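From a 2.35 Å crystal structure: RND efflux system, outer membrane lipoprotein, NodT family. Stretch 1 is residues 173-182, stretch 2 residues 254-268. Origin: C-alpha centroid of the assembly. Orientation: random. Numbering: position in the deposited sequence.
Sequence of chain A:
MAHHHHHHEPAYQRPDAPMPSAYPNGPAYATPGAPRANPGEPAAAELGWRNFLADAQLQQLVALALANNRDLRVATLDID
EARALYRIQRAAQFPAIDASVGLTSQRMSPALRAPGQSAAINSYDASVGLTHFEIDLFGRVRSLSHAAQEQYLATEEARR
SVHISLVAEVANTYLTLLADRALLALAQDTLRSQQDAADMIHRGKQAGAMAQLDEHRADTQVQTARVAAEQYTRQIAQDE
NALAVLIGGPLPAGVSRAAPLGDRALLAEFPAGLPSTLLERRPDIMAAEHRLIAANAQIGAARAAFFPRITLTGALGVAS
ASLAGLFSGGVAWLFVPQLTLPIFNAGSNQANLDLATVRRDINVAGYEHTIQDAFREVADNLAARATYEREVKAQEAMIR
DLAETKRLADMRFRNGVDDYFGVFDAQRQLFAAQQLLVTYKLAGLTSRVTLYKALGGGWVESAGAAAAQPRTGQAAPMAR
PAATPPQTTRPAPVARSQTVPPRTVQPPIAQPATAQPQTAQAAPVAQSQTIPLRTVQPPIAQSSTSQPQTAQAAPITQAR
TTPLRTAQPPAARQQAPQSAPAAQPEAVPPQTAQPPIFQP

Stretch 1, residues 173-182: TYLTLLADRA
Stretch 2 254-268: GVSRAAPLGDRALLA

The phenol oxygen of Tyr174 is buried by this contact and has no hydrogen-bond partner anywhere in the model. Its nearest neighbours across the contact offer no bond. Tyr174 OH lies 3.4 Å from the methyl Ala258 CB, and the nearby guanidinium nitrogen Arg264 NH2 stays 4.1 Å from Tyr174 OH. Tyr174 OH lies at the edge of the Arg264 guanidinium, near its plane, but the gap is too long for a hydrogen bond.

Stretch 1 is helical throughout, and the helix runs on beyond both ends. Its phi/psi values stay near -66/-40. Its backbone bonds run i to i-4, from Leu177 N to Thr173 O at 2.9 Å through Ala182 N to Leu178 O at 3.3 Å. Stretch 2 is mostly loop. A weakly bonded helix at about Gly254 to Ser256 gives way, through Arg257 (-119/67), to extended residues from Ala258 to Pro260, with psi near 150. Leu261 (-53/-62), Gly262 (48/-113) and Asp263 (-128/1) then turn the chain, and the positive phi of Gly262 favours glycine. Arg264 and Ala265 are extended again, Leu266 is at -107/-32, and Leu267 and Ala268 are extended.

Two CA pairs set the register. Tyr174 CA is 8.8 Å from Val255 CA, and Leu178 CA is 5.5 Å from Leu261 CA. The contact buries 598 Å² in total.

The cross-stretch hydrogen bonds come from one side chain. Arg181 points toward stretch 2 with chi1 m and the rest of the chain extended (t, t, -178°). Its two terminal nitrogens share one carbonyl: Arg181 NH2 to Val255 O is 2.9 Å at 152°, and Arg181 NH1 to Val255 O is 3.2 Å at 138°. The oxygen sits at the edge of the guanidinium, near its plane, so both nitrogens can donate to it.

The remaining contacts are largely apolar. Leu178 (m, t) points toward stretch 2. Leu178 CD1 is 3.6 Å from Leu266 CD2 and 3.5 Å from Arg264 NH2. Leu261 (t, p) points back at the helix and loses 83 Å² to it. Leu261 CB is 3.7 Å from Leu178 O, Leu261 CD1 is 4.1 Å from Leu178 CB, and Leu261 CD2 is 4.4 Å from Ala179 CB.

Leu266 points toward the helix, with chi1 m and chi2 92°, between wells. Its CD2 methyl meets three helix residues: Leu266 CD2 is also 3.9 Å from Tyr174 CE2 and 4.0 Å from Leu175 CD2. Leu175 (m, t) starts sideways, but its end comes nearer, and Leu175 CD1 is 4.0 Å from Leu267 CD1. Leu267 is m, t.

Tyr174 points toward stretch 2, with chi1 t and chi2 70°. Tyr174 CE1 is 4.3 Å from Val255 CG2. Val255 (chi1 t) points sideways and also meets Leu177 (t, p), with Val255 CG1 3.9 Å from Leu177 CD2.

Arg264 (p, t, t, 88°) folds back on its own loop. Weak bonds run from Arg264 NE to Pro260 O at 3.1 Å, from Arg264 NE to Ala259 O at 3.2 Å, and from Arg264 NH2 to Ala259 O at 3.3 Å.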

# COMPACT_ATOMS: atom_id res chain seq x y z
N THR A 173 -6.19 -1.34 6.09
CA THR A 173 -6.32 -1.28 7.54
C THR A 173 -6.46 -2.68 8.15
O THR A 173 -5.88 -2.96 9.20
CB THR A 173 -7.52 -0.41 7.92
OG1 THR A 173 -7.33 0.90 7.38
CG2 THR A 173 -7.63 -0.29 9.43
N TYR A 174 -7.24 -3.55 7.50
CA TYR A 174 -7.38 -4.91 8.01
C TYR A 174 -6.10 -5.71 7.81
O TYR A 174 -5.73 -6.53 8.67
CB TYR A 174 -8.56 -5.61 7.33
CG TYR A 174 -8.77 -7.04 7.75
CD1 TYR A 174 -9.22 -7.35 9.03
CD2 TYR A 174 -8.53 -8.09 6.87
CE1 TYR A 174 -9.42 -8.67 9.42
CE2 TYR A 174 -8.73 -9.41 7.25
CZ TYR A 174 -9.18 -9.69 8.53
OH TYR A 174 -9.37 -11.00 8.90
N LEU A 175 -5.40 -5.49 6.69
CA LEU A 175 -4.10 -6.12 6.50
C LEU A 175 -3.10 -5.62 7.52
O LEU A 175 -2.34 -6.40 8.10
CB LEU A 175 -3.61 -5.88 5.07
CG LEU A 175 -4.36 -6.66 3.99
CD1 LEU A 175 -3.85 -6.32 2.60
CD2 LEU A 175 -4.25 -8.15 4.26
N THR A 176 -3.07 -4.30 7.75
CA THR A 176 -2.21 -3.74 8.79
C THR A 176 -2.55 -4.32 10.16
O THR A 176 -1.66 -4.56 10.98
CB THR A 176 -2.31 -2.22 8.80
OG1 THR A 176 -1.80 -1.69 7.57
CG2 THR A 176 -1.53 -1.62 9.96
N LEU A 177 -3.84 -4.57 10.41
CA LEU A 177 -4.23 -5.21 11.66
C LEU A 177 -3.60 -6.59 11.80
O LEU A 177 -3.00 -6.91 12.83
CB LEU A 177 -5.76 -5.31 11.74
CG LEU A 177 -6.32 -6.05 12.95
CD1 LEU A 177 -5.93 -5.36 14.24
CD2 LEU A 177 -7.83 -6.18 12.84
N LEU A 178 -3.73 -7.42 10.77
CA LEU A 178 -3.17 -8.76 10.82
C LEU A 178 -1.65 -8.72 10.93
O LEU A 178 -1.05 -9.62 11.53
CB LEU A 178 -3.60 -9.56 9.59
CG LEU A 178 -5.11 -9.68 9.40
CD1 LEU A 178 -5.43 -10.57 8.22
CD2 LEU A 178 -5.77 -10.20 10.67
N ALA A 179 -1.01 -7.69 10.37
CA ALA A 179 0.44 -7.56 10.50
C ALA A 179 0.83 -7.19 11.93
O ALA A 179 1.77 -7.75 12.49
CB ALA A 179 0.96 -6.53 9.51
N ASP A 180 0.10 -6.25 12.53
CA ASP A 180 0.40 -5.83 13.90
C ASP A 180 0.13 -6.93 14.91
O ASP A 180 0.75 -6.93 15.99
CB ASP A 180 -0.39 -4.57 14.25
CG ASP A 180 0.29 -3.30 13.75
OD1 ASP A 180 1.53 -3.24 13.79
OD2 ASP A 180 -0.42 -2.37 13.32
N ARG A 181 -0.78 -7.86 14.61
CA ARG A 181 -0.96 -9.02 15.48
C ARG A 181 0.25 -9.94 15.41
O ARG A 181 0.76 -10.40 16.44
CB ARG A 181 -2.23 -9.77 15.10
CG ARG A 181 -3.53 -9.06 15.45
CD ARG A 181 -4.72 -9.91 15.04
NE ARG A 181 -5.99 -9.25 15.32
CZ ARG A 181 -7.18 -9.81 15.09
NH1 ARG A 181 -7.25 -11.03 14.58
NH2 ARG A 181 -8.29 -9.14 15.37
N ALA A 182 0.72 -10.23 14.19
CA ALA A 182 1.92 -11.04 14.04
C ALA A 182 3.11 -10.39 14.74
O ALA A 182 3.93 -11.09 15.35
CB ALA A 182 2.22 -11.25 12.55
N GLY A 254 -16.10 -12.04 13.51
CA GLY A 254 -15.13 -12.77 12.72
C GLY A 254 -13.74 -12.16 12.76
O GLY A 254 -12.74 -12.87 12.69
N VAL A 255 -13.66 -10.83 12.88
CA VAL A 255 -12.37 -10.15 12.96
C VAL A 255 -11.61 -10.62 14.20
O VAL A 255 -10.38 -10.77 14.17
CB VAL A 255 -12.57 -8.62 12.96
CG1 VAL A 255 -11.27 -7.91 13.30
CG2 VAL A 255 -13.09 -8.16 11.61
N SER A 256 -12.32 -10.86 15.30
CA SER A 256 -11.66 -11.23 16.54
C SER A 256 -10.96 -12.58 16.43
O SER A 256 -9.90 -12.79 17.02
CB SER A 256 -12.68 -11.25 17.68
OG SER A 256 -13.90 -11.84 17.27
N ARG A 257 -11.54 -13.51 15.66
CA ARG A 257 -11.00 -14.86 15.52
C ARG A 257 -10.64 -15.10 14.06
O ARG A 257 -11.25 -15.92 13.37
CB ARG A 257 -12.02 -15.90 16.02
N ALA A 258 -9.63 -14.38 13.58
CA ALA A 258 -9.12 -14.54 12.23
C ALA A 258 -7.75 -15.20 12.27
O ALA A 258 -6.97 -15.00 13.20
CB ALA A 258 -9.03 -13.19 11.50
N ALA A 259 -7.46 -16.00 11.24
CA ALA A 259 -6.20 -16.72 11.17
C ALA A 259 -5.03 -15.73 11.10
O ALA A 259 -5.16 -14.65 10.53
CB ALA A 259 -6.18 -17.65 9.96
N PRO A 260 -3.89 -16.08 11.69
CA PRO A 260 -2.73 -15.18 11.65
C PRO A 260 -2.28 -14.92 10.22
O PRO A 260 -2.55 -15.69 9.30
CB PRO A 260 -1.66 -15.93 12.45
CG PRO A 260 -2.08 -17.37 12.40
CD PRO A 260 -3.58 -17.34 12.40
N LEU A 261 -1.59 -13.79 10.05
CA LEU A 261 -1.11 -13.38 8.72
C LEU A 261 -0.31 -14.50 8.07
O LEU A 261 -0.69 -15.02 7.01
CB LEU A 261 -0.27 -12.11 8.84
CG LEU A 261 0.24 -11.51 7.53
CD1 LEU A 261 -0.90 -10.87 6.74
CD2 LEU A 261 1.36 -10.52 7.79
N GLY A 262 0.80 -14.89 8.69
CA GLY A 262 1.61 -16.02 8.26
C GLY A 262 1.94 -16.04 6.79
O GLY A 262 2.68 -15.19 6.29
N ASP A 263 1.38 -17.02 6.07
CA ASP A 263 1.58 -17.15 4.64
C ASP A 263 0.28 -17.26 3.85
O ASP A 263 0.34 -17.38 2.62
CB ASP A 263 2.47 -18.37 4.33
N ARG A 264 -0.87 -17.20 4.51
CA ARG A 264 -2.14 -17.34 3.80
C ARG A 264 -2.38 -16.15 2.89
O ARG A 264 -1.96 -15.02 3.17
CB ARG A 264 -3.29 -17.50 4.80
CG ARG A 264 -3.49 -16.32 5.73
CD ARG A 264 -4.46 -16.68 6.85
NE ARG A 264 -5.03 -15.51 7.50
CZ ARG A 264 -6.14 -14.90 7.08
NH1 ARG A 264 -6.78 -15.35 6.01
NH2 ARG A 264 -6.60 -13.84 7.73
N ALA A 265 -3.06 -16.41 1.78
CA ALA A 265 -3.28 -15.40 0.75
C ALA A 265 -4.61 -14.70 0.99
O ALA A 265 -5.66 -15.35 1.04
CB ALA A 265 -3.25 -16.02 -0.64
N LEU A 266 -4.57 -13.38 1.15
CA LEU A 266 -5.77 -12.56 1.26
C LEU A 266 -6.05 -11.73 0.02
O LEU A 266 -7.22 -11.49 -0.29
CB LEU A 266 -5.67 -11.62 2.48
CG LEU A 266 -5.67 -12.29 3.86
CD1 LEU A 266 -4.25 -12.57 4.33
CD2 LEU A 266 -6.41 -11.43 4.86
N LEU A 267 -5.02 -11.29 -0.69
CA LEU A 267 -5.17 -10.61 -1.96
C LEU A 267 -4.91 -11.58 -3.11
O LEU A 267 -4.09 -12.49 -3.00
CB LEU A 267 -4.20 -9.42 -2.07
CG LEU A 267 -4.24 -8.37 -0.96
CD1 LEU A 267 -3.35 -7.20 -1.31
CD2 LEU A 267 -5.67 -7.92 -0.71
N ALA A 268 -5.63 -11.37 -4.20
CA ALA A 268 -5.37 -12.12 -5.42
C ALA A 268 -4.27 -11.44 -6.22
O ALA A 268 -4.13 -10.21 -6.20
CB ALA A 268 -6.64 -12.26 -6.26